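Local coordinates for protein formimidoylglutamase (Bacillus subtilis, PDB 3M1R) that catalyses the manganese-dependent hydrolysis of N-formimidoyl-L-glutamate to L-glutamate and formamide, a step of histidine breakdown, at residues 40-45 with 124-129; 154-159 with 186-191; 242-247 with 284-289. All coordinates share one frame; numbering follows the deposited sequence.

Contact 1. Residues 40-45 with 124-129; sequences PALIGV and LILGGD
Ala41, Ile43 and Val45 exchange four backbone hydrogen bonds with Leu124 and Leu126 between two parallel strands, whose axes pass 4.7 Å apart at an angle of 24°. The straightest of the four runs from Leu126 N to Ile43 O, 2.9 Å long with 173° at the hydrogen. On the face that carries the leucines, Leu42 and Leu124 cross obliquely: the Leu42 methyl CD2 lies 3.8 Å from Leu124 CB and also meets the CD2 methyl of Leu124. The other methyl of Leu124, CD1, turns back along the strand to Pro40 CB at 3.8 Å. Helices 300-318 and 60-69 cover this side, through Leu313 and Leu68 among others. On the opposite face Ile125 stands between two neighbours that point the same way as it does. Ile125 CG1 is 4.1 Å from Ile43 CG2, and Ile125 CG2, anti to the backbone N, meets Val45 CG2 more closely, at 3.6 Å. Beyond Leu126 the chain passes through a cis peptide between Gly127 and Gly128, and a side chain at Gly128 would run into Val45 O. The pair belongs to the parallel sheet of the arginase-family alpha/beta fold, and strand 121-127 leads at its C-terminal end to the metal ligand Asn130.

Contact 2. Residues 154-159 with 186-191; sequences AHHDVR and LIQLGI. With CA (calcium ion), chain B; CA (calcium ion), chain C.
His156 and Gln188 meet edge to tip, their side chains crossing at about a right angle while the imidazole and amide planes are only 22° apart. Gln188, extended beyond CG, brings OE1 to within 2.7 Å of His156 ND1, in the plane of the ring, and the N-H of ND1 points at it with 164° at the hydrogen. The amide nitrogen of the same glutamine turns back to the backbone: NE2 makes a weak bond to His156 O at 2.9 Å, bent to 120°. Gln151 also takes part, accepting from NE2 of Gln188 and donating to His156 O. Ile191 crosses the histidine at about a right angle, its CG2 methyl 3.8 Å from both CE1 and NE2 of His156, while Ile191 CD1 lies 3.6 Å from His155 C and O. The residues flanking His156 bind the two calcium ions: His155 through ND1 at 2.4 Å to the chain B ion, Asp157 through both carboxylate oxygens to the chain C ion. With ND1 donating to OE1, the ring rotation and the amide flip are probably both set by this bonding, which includes the backbone carbonyl of the residue lying between two metal ligands.

Contact 3. Residues 242-247 with 284-289; sequences ISVDMD and AGIEIV. With CA (calcium ion), chain B; CA (calcium ion), chain C.
Ser243 holds OG anti to its backbone N (chi1 -173°), and Glu287 places CG between its own backbone N and carbonyl carbon (chi1 68°), so that hydroxyl and carboxylate meet above the sheet. The strands are parallel neighbours in a beta-alpha-beta unit, connected through helix 267-278. Ser243 OG donates to Glu287 OE2 at 2.5 Å, on the anti lone pair of that oxygen. The carboxylate is gripped from elsewhere as well, OE2 by Ser133 and OE1 by Thr136; three hydroxyls thus surround the buried carboxylate and would be expected to stabilise its charge. Replacing Glu287 by an alanine would probably leave these three hydroxyls without their common acceptor and open a gap beside Ser243.

Five backbone bonds join the two segments, the last from Met246 N, just past the strand, to Val289 O. On the face covered by helices 267-278 and 300-318, Ile242 CG2 lies 3.7 Å from Ile286 CG1. CG of the selenomethionine Met246 lies 3.6 Å from Ile288 CG2, and the bends at chi2 and chi3 beyond it keep SE near the same methyl. On the face of Glu287, the CG2 branch of Val289 packs against Asp245 CA at 3.5 Å, beside the carboxylate that joins the metals.

That carboxylate stands at the C-terminal end of strand 239-245, where the chain turns into a 3-10 segment, and Asn130, Asp153, His155 and Asp157 complete the two sites. Asp247 chelates the chain B calcium through both oxygens, whereas Asp245 bridges the pair through one atom, OD2, 2.6 Å from the chain B ion and 2.5 Å from the chain C ion.

In the fold
Along the chain the three contacts follow one another, contact 1 closing before contact 2 opens and contact 2 before contact 3, yet all reach one parallel sheet. Contacts 1 and 3 lie side by side, centres 9 Å apart, because strands 121-127 and 283-289 are neighbours; Ile125 N to Ile286 O, at 2.7 Å, is a probable hydrogen bond between them. Contact 2 sits farther across the sheet, its centre 20 Å from that of contact 1 and 12 Å from that of contact 3, with strand 147-152 between strands 239-245 and 186-191. Contacts 2 and 3 share both calcium ions, which occupy the positions inferred for the two manganese ions, so the C-terminal end of one strand and a loop after another meet at one metal centre.

Contact 1. Residues 40-45 with 124-129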
loop_
_atom_site.group_PDB
_atom_site.type_symbol
_atom_site.label_atom_id
_atom_site.label_comp_id
_atom_site.label_asym_id
_atom_site.label_seq_id
_atom_site.Cartn_x
_atom_site.Cartn_y
_atom_site.Cartn_z
ATOM N N PRO D 40 29.498 -1.854 24.654
ATOM C CA PRO D 40 28.419 -2.180 23.712
ATOM C C PRO D 40 28.937 -2.370 22.294
ATOM O O PRO D 40 29.837 -1.647 21.851
ATOM C CB PRO D 40 27.523 -0.944 23.761
ATOM C CG PRO D 40 27.876 -0.253 25.045
ATOM C CD PRO D 40 29.314 -0.545 25.295
ATOM N N ALA D 41 28.380 -3.355 21.601
ATOM C CA ALA D 41 28.648 -3.556 20.183
ATOM C C ALA D 41 27.455 -4.288 19.574
ATOM O O ALA D 41 26.913 -5.215 20.193
ATOM C CB ALA D 41 29.921 -4.343 19.984
ATOM N N LEU D 42 27.043 -3.860 18.382
ATOM C CA LEU D 42 25.868 -4.428 17.695
ATOM C C LEU D 42 26.134 -5.768 17.024
ATOM O O LEU D 42 27.206 -5.981 16.441
ATOM C CB LEU D 42 25.359 -3.465 16.623
ATOM C CG LEU D 42 24.999 -2.047 17.059
ATOM C CD1 LEU D 42 25.109 -1.104 15.871
ATOM C CD2 LEU D 42 23.599 -2.007 17.648
ATOM N N ILE D 43 25.146 -6.658 17.094
ATOM C CA ILE D 43 25.180 -7.912 16.343
ATOM C C ILE D 43 23.772 -8.286 15.851
ATOM O O ILE D 43 22.801 -8.211 16.603
ATOM C CB ILE D 43 25.813 -9.065 17.171
ATOM C CG1 ILE D 43 26.111 -10.276 16.285
ATOM C CG2 ILE D 43 24.924 -9.469 18.330
ATOM C CD1 ILE D 43 26.845 -11.355 17.021
ATOM N N GLY D 44 23.666 -8.656 14.576
ATOM C CA GLY D 44 22.389 -9.032 13.978
ATOM C C GLY D 44 22.154 -10.535 13.985
ATOM O O GLY D 44 23.100 -11.331 13.848
ATOM N N VAL D 45 20.897 -10.926 14.172
ATOM C CA VAL D 45 20.492 -12.339 14.154
ATOM C C VAL D 45 19.208 -12.455 13.327
ATOM O O VAL D 45 18.111 -12.472 13.879
ATOM C CB VAL D 45 20.208 -12.870 15.569
ATOM C CG1 VAL D 45 19.851 -14.377 15.536
ATOM C CG2 VAL D 45 21.385 -12.607 16.497
ATOM N N LEU D 124 24.426 -5.838 21.929
ATOM C CA LEU D 124 23.196 -5.194 21.501
ATOM C C LEU D 124 22.701 -6.059 20.365
ATOM O O LEU D 124 23.145 -5.914 19.229
ATOM C CB LEU D 124 23.441 -3.758 21.021
ATOM C CG LEU D 124 23.485 -2.671 22.113
ATOM C CD1 LEU D 124 24.387 -3.083 23.250
ATOM C CD2 LEU D 124 23.921 -1.330 21.556
ATOM N N ILE D 125 21.809 -6.990 20.689
ATOM C CA ILE D 125 21.350 -7.980 19.720
ATOM C C ILE D 125 20.105 -7.541 18.957
ATOM O O ILE D 125 19.056 -7.235 19.539
ATOM C CB ILE D 125 21.072 -9.344 20.392
ATOM C CG1 ILE D 125 22.197 -9.690 21.364
ATOM C CG2 ILE D 125 20.888 -10.430 19.336
ATOM C CD1 ILE D 125 21.903 -10.891 22.269
ATOM N N LEU D 126 20.221 -7.523 17.640
ATOM C CA LEU D 126 19.067 -7.240 16.769
ATOM C C LEU D 126 18.467 -8.525 16.186
ATOM O O LEU D 126 19.048 -9.147 15.295
ATOM C CB LEU D 126 19.482 -6.289 15.637
ATOM C CG LEU D 126 19.626 -4.774 15.911
ATOM C CD1 LEU D 126 19.888 -4.462 17.370
ATOM C CD2 LEU D 126 20.676 -4.108 15.009
ATOM N N GLY D 127 17.298 -8.923 16.684
ATOM C CA GLY D 127 16.560 -10.017 16.067
ATOM C C GLY D 127 15.954 -9.566 14.744
ATOM O O GLY D 127 16.000 -8.376 14.420
ATOM N N GLY D 128 15.374 -10.494 13.987
ATOM C CA GLY D 128 15.210 -11.869 14.419
ATOM C C GLY D 128 13.933 -12.062 15.217
ATOM O O GLY D 128 13.414 -11.125 15.806
ATOM N N ASP D 129 13.422 -13.284 15.238
ATOM C CA ASP D 129 12.166 -13.549 15.922
ATOM C C ASP D 129 12.413 -13.991 17.360
ATOM O O ASP D 129 13.554 -14.068 17.797
ATOM C CB ASP D 129 11.331 -14.577 15.150
ATOM C CG ASP D 129 11.953 -15.953 15.149
ATOM O OD1 ASP D 129 12.746 -16.258 16.072
ATOM O OD2 ASP D 129 11.648 -16.733 14.215
#

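Contact 2. Residues 154-159 with 186-191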
loop_
_atom_site.group_PDB
_atom_site.type_symbol
_atom_site.label_atom_id
_atom_site.label_comp_id
_atom_site.label_asym_id
_atom_site.label_seq_id
_atom_site.Cartn_x
_atom_site.Cartn_y
_atom_site.Cartn_z
ATOM N N ALA D 154 4.106 -9.382 25.885
ATOM C CA ALA D 154 2.690 -9.655 26.093
ATOM C C ALA D 154 2.476 -11.133 26.423
ATOM O O ALA D 154 1.440 -11.484 26.969
ATOM C CB ALA D 154 1.848 -9.284 24.824
ATOM N N HIS D 155 3.434 -11.992 26.059
ATOM C CA HIS D 155 3.249 -13.448 26.151
ATOM C C HIS D 155 4.304 -14.125 27.005
ATOM O O HIS D 155 5.447 -13.680 27.045
ATOM C CB HIS D 155 3.312 -14.101 24.769
ATOM C CG HIS D 155 2.605 -13.334 23.704
ATOM N ND1 HIS D 155 3.185 -12.260 23.060
ATOM C CD2 HIS D 155 1.368 -13.461 23.183
ATOM C CE1 HIS D 155 2.346 -11.780 22.166
ATOM N NE2 HIS D 155 1.229 -12.478 22.223
ATOM N N HIS D 156 3.923 -15.242 27.630
ATOM C CA HIS D 156 4.821 -16.004 28.501
ATOM C C HIS D 156 5.970 -16.624 27.720
ATOM O O HIS D 156 7.101 -16.689 28.212
ATOM C CB HIS D 156 4.059 -17.105 29.247
ATOM C CG HIS D 156 3.083 -16.586 30.260
ATOM N ND1 HIS D 156 3.472 -15.857 31.362
ATOM C CD2 HIS D 156 1.735 -16.698 30.341
ATOM C CE1 HIS D 156 2.408 -15.532 32.074
ATOM N NE2 HIS D 156 1.339 -16.033 31.475
ATOM N N ASP D 157 5.674 -17.063 26.498
ATOM C CA ASP D 157 6.645 -17.747 25.642
ATOM C C ASP D 157 7.202 -19.014 26.243
ATOM O O ASP D 157 8.404 -19.266 26.154
ATOM C CB ASP D 157 7.814 -16.846 25.276
ATOM C CG ASP D 157 7.507 -15.954 24.109
ATOM O OD1 ASP D 157 6.350 -15.974 23.623
ATOM O OD2 ASP D 157 8.432 -15.239 23.665
ATOM N N VAL D 158 6.323 -19.806 26.841
ATOM C CA VAL D 158 6.698 -21.100 27.363
ATOM C C VAL D 158 5.972 -22.229 26.617
ATOM O O VAL D 158 5.607 -23.247 27.221
ATOM C CB VAL D 158 6.394 -21.179 28.872
ATOM C CG1 VAL D 158 7.365 -20.274 29.664
ATOM C CG2 VAL D 158 4.940 -20.806 29.142
ATOM N N ARG D 159 5.772 -22.049 25.309
ATOM C CA ARG D 159 5.040 -23.023 24.491
ATOM C C ARG D 159 5.698 -24.400 24.470
ATOM O O ARG D 159 6.924 -24.502 24.520
ATOM C CB ARG D 159 4.886 -22.526 23.046
ATOM C CG ARG D 159 3.618 -21.735 22.772
ATOM C CD ARG D 159 3.525 -21.352 21.298
ATOM N NE ARG D 159 2.386 -20.478 21.022
ATOM C CZ ARG D 159 1.231 -20.886 20.499
ATOM N NH1 ARG D 159 0.255 -20.013 20.286
ATOM N NH2 ARG D 159 1.051 -22.161 20.185
ATOM N N LEU D 186 13.472 -14.790 36.485
ATOM C CA LEU D 186 12.848 -14.336 35.250
ATOM C C LEU D 186 11.776 -13.352 35.655
ATOM O O LEU D 186 10.878 -13.701 36.423
ATOM C CB LEU D 186 12.186 -15.517 34.533
ATOM C CG LEU D 186 12.091 -15.551 32.998
ATOM C CD1 LEU D 186 10.881 -16.345 32.552
ATOM C CD2 LEU D 186 12.057 -14.170 32.401
ATOM N N ILE D 187 11.880 -12.121 35.164
ATOM C CA ILE D 187 10.835 -11.124 35.369
ATOM C C ILE D 187 10.123 -10.820 34.040
ATOM O O ILE D 187 10.712 -10.235 33.120
ATOM C CB ILE D 187 11.418 -9.834 35.968
ATOM C CG1 ILE D 187 12.037 -10.127 37.325
ATOM C CG2 ILE D 187 10.356 -8.787 36.137
ATOM C CD1 ILE D 187 12.937 -9.041 37.772
ATOM N N GLN D 188 8.857 -11.226 33.939
ATOM C CA GLN D 188 8.079 -10.982 32.727
ATOM C C GLN D 188 7.258 -9.733 32.928
ATOM O O GLN D 188 6.453 -9.665 33.851
ATOM C CB GLN D 188 7.163 -12.165 32.396
ATOM C CG GLN D 188 7.894 -13.486 32.226
ATOM C CD GLN D 188 6.982 -14.598 31.707
ATOM O OE1 GLN D 188 5.859 -14.779 32.190
ATOM N NE2 GLN D 188 7.474 -15.358 30.734
ATOM N N LEU D 189 7.458 -8.750 32.057
ATOM C CA LEU D 189 6.796 -7.462 32.203
ATOM C C LEU D 189 5.887 -7.231 31.012
ATOM O O LEU D 189 6.339 -7.290 29.867
ATOM C CB LEU D 189 7.840 -6.330 32.304
ATOM C CG LEU D 189 8.813 -6.346 33.491
ATOM C CD1 LEU D 189 9.978 -5.387 33.256
ATOM C CD2 LEU D 189 8.099 -5.994 34.797
ATOM N N GLY D 190 4.609 -6.976 31.280
ATOM C CA GLY D 190 3.652 -6.633 30.235
ATOM C C GLY D 190 2.729 -7.751 29.798
ATOM O O GLY D 190 2.032 -7.612 28.782
ATOM N N ILE D 191 2.712 -8.855 30.556
ATOM C CA ILE D 191 1.881 -10.019 30.190
ATOM C C ILE D 191 0.435 -9.550 30.032
ATOM O O ILE D 191 -0.135 -8.942 30.934
ATOM C CB ILE D 191 1.967 -11.156 31.237
ATOM C CG1 ILE D 191 3.395 -11.727 31.316
ATOM C CG2 ILE D 191 0.975 -12.246 30.917
ATOM C CD1 ILE D 191 3.936 -12.213 29.976
HETATM CA CA CA B . 5.373 -11.611 22.443
HETATM CA CA CA C . 6.912 -13.521 22.785
#

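Contact 3. Residues 242-247 with 284-289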
loop_
_atom_site.group_PDB
_atom_site.type_symbol
_atom_site.label_atom_id
_atom_site.label_comp_id
_atom_site.label_asym_id
_atom_site.label_seq_id
_atom_site.Cartn_x
_atom_site.Cartn_y
_atom_site.Cartn_z
ATOM N N ILE D 242 18.523 -8.148 29.282
ATOM C CA ILE D 242 17.288 -7.479 28.939
ATOM C C ILE D 242 16.792 -8.006 27.602
ATOM O O ILE D 242 17.461 -7.842 26.584
ATOM C CB ILE D 242 17.492 -5.960 28.807
ATOM C CG1 ILE D 242 18.020 -5.353 30.107
ATOM C CG2 ILE D 242 16.192 -5.278 28.400
ATOM C CD1 ILE D 242 18.315 -3.875 29.947
ATOM N N SER D 243 15.624 -8.644 27.608
ATOM C CA SER D 243 15.012 -9.114 26.370
ATOM C C SER D 243 13.770 -8.312 26.043
ATOM O O SER D 243 12.752 -8.404 26.732
ATOM C CB SER D 243 14.660 -10.603 26.452
ATOM O OG SER D 243 14.210 -11.083 25.185
ATOM N N VAL D 244 13.847 -7.525 24.982
ATOM C CA VAL D 244 12.701 -6.733 24.580
ATOM C C VAL D 244 11.990 -7.350 23.383
ATOM O O VAL D 244 12.521 -7.376 22.272
ATOM C CB VAL D 244 13.087 -5.303 24.217
ATOM C CG1 VAL D 244 11.818 -4.540 23.819
ATOM C CG2 VAL D 244 13.775 -4.645 25.393
ATOM N N ASP D 245 10.791 -7.860 23.631
ATOM C CA ASP D 245 9.926 -8.345 22.571
ATOM C C ASP D 245 8.999 -7.183 22.265
ATOM O O ASP D 245 8.222 -6.754 23.107
ATOM C CB ASP D 245 9.147 -9.562 23.049
ATOM C CG ASP D 245 8.177 -10.102 22.001
ATOM O OD1 ASP D 245 7.703 -9.368 21.115
ATOM O OD2 ASP D 245 7.898 -11.300 22.077
HETATM N N MSE D 246 9.120 -6.647 21.063
HETATM C CA MSE D 246 8.461 -5.388 20.743
HETATM C C MSE D 246 6.947 -5.501 20.781
HETATM O O MSE D 246 6.255 -4.492 20.866
HETATM C CB MSE D 246 8.947 -4.835 19.390
HETATM C CG MSE D 246 10.413 -4.365 19.410
HETATM SE SE MSE D 246 10.792 -2.836 20.611
HETATM C CE MSE D 246 9.946 -1.453 19.511
ATOM N N ASP D 247 6.417 -6.724 20.759
ATOM C CA ASP D 247 4.965 -6.855 20.770
ATOM C C ASP D 247 4.362 -6.608 22.150
ATOM O O ASP D 247 3.145 -6.603 22.301
ATOM C CB ASP D 247 4.468 -8.161 20.123
ATOM C CG ASP D 247 4.811 -9.386 20.933
ATOM O OD1 ASP D 247 4.972 -9.276 22.184
ATOM O OD2 ASP D 247 4.912 -10.465 20.304
ATOM N N ALA D 284 24.330 -7.535 31.224
ATOM C CA ALA D 284 25.175 -8.338 30.346
ATOM C C ALA D 284 24.837 -8.170 28.860
ATOM O O ALA D 284 25.643 -8.508 27.998
ATOM C CB ALA D 284 25.104 -9.809 30.747
ATOM N N GLY D 285 23.647 -7.656 28.560
ATOM C CA GLY D 285 23.214 -7.533 27.179
ATOM C C GLY D 285 21.761 -7.124 27.017
ATOM O O GLY D 285 20.992 -7.073 27.975
ATOM N N ILE D 286 21.396 -6.785 25.789
ATOM C CA ILE D 286 20.021 -6.509 25.466
ATOM C C ILE D 286 19.757 -7.049 24.058
ATOM O O ILE D 286 20.628 -6.998 23.167
ATOM C CB ILE D 286 19.677 -5.004 25.593
ATOM C CG1 ILE D 286 18.187 -4.762 25.325
ATOM C CG2 ILE D 286 20.538 -4.156 24.659
ATOM C CD1 ILE D 286 17.759 -3.309 25.510
ATOM N N GLU D 287 18.568 -7.603 23.872
ATOM C CA GLU D 287 18.148 -8.065 22.559
ATOM C C GLU D 287 16.780 -7.485 22.248
ATOM O O GLU D 287 15.974 -7.249 23.137
ATOM C CB GLU D 287 18.102 -9.591 22.513
ATOM C CG GLU D 287 17.013 -10.169 23.384
ATOM C CD GLU D 287 17.056 -11.693 23.442
ATOM O OE1 GLU D 287 18.006 -12.294 22.897
ATOM O OE2 GLU D 287 16.140 -12.288 24.044
ATOM N N ILE D 288 16.533 -7.243 20.972
ATOM C CA ILE D 288 15.227 -6.802 20.528
ATOM C C ILE D 288 14.685 -7.807 19.529
ATOM O O ILE D 288 15.357 -8.151 18.549
ATOM C CB ILE D 288 15.323 -5.434 19.883
ATOM C CG1 ILE D 288 15.874 -4.443 20.913
ATOM C CG2 ILE D 288 13.953 -4.996 19.332
ATOM C CD1 ILE D 288 16.173 -3.108 20.319
ATOM N N VAL D 289 13.486 -8.307 19.799
ATOM C CA VAL D 289 12.885 -9.284 18.917
ATOM C C VAL D 289 11.495 -8.867 18.465
ATOM O O VAL D 289 10.889 -7.943 19.017
ATOM C CB VAL D 289 12.807 -10.695 19.574
ATOM C CG1 VAL D 289 14.192 -11.257 19.797
ATOM C CG2 VAL D 289 12.020 -10.642 20.887
HETATM CA CA CA B . 5.373 -11.611 22.443
HETATM CA CA CA C . 6.912 -13.521 22.785
#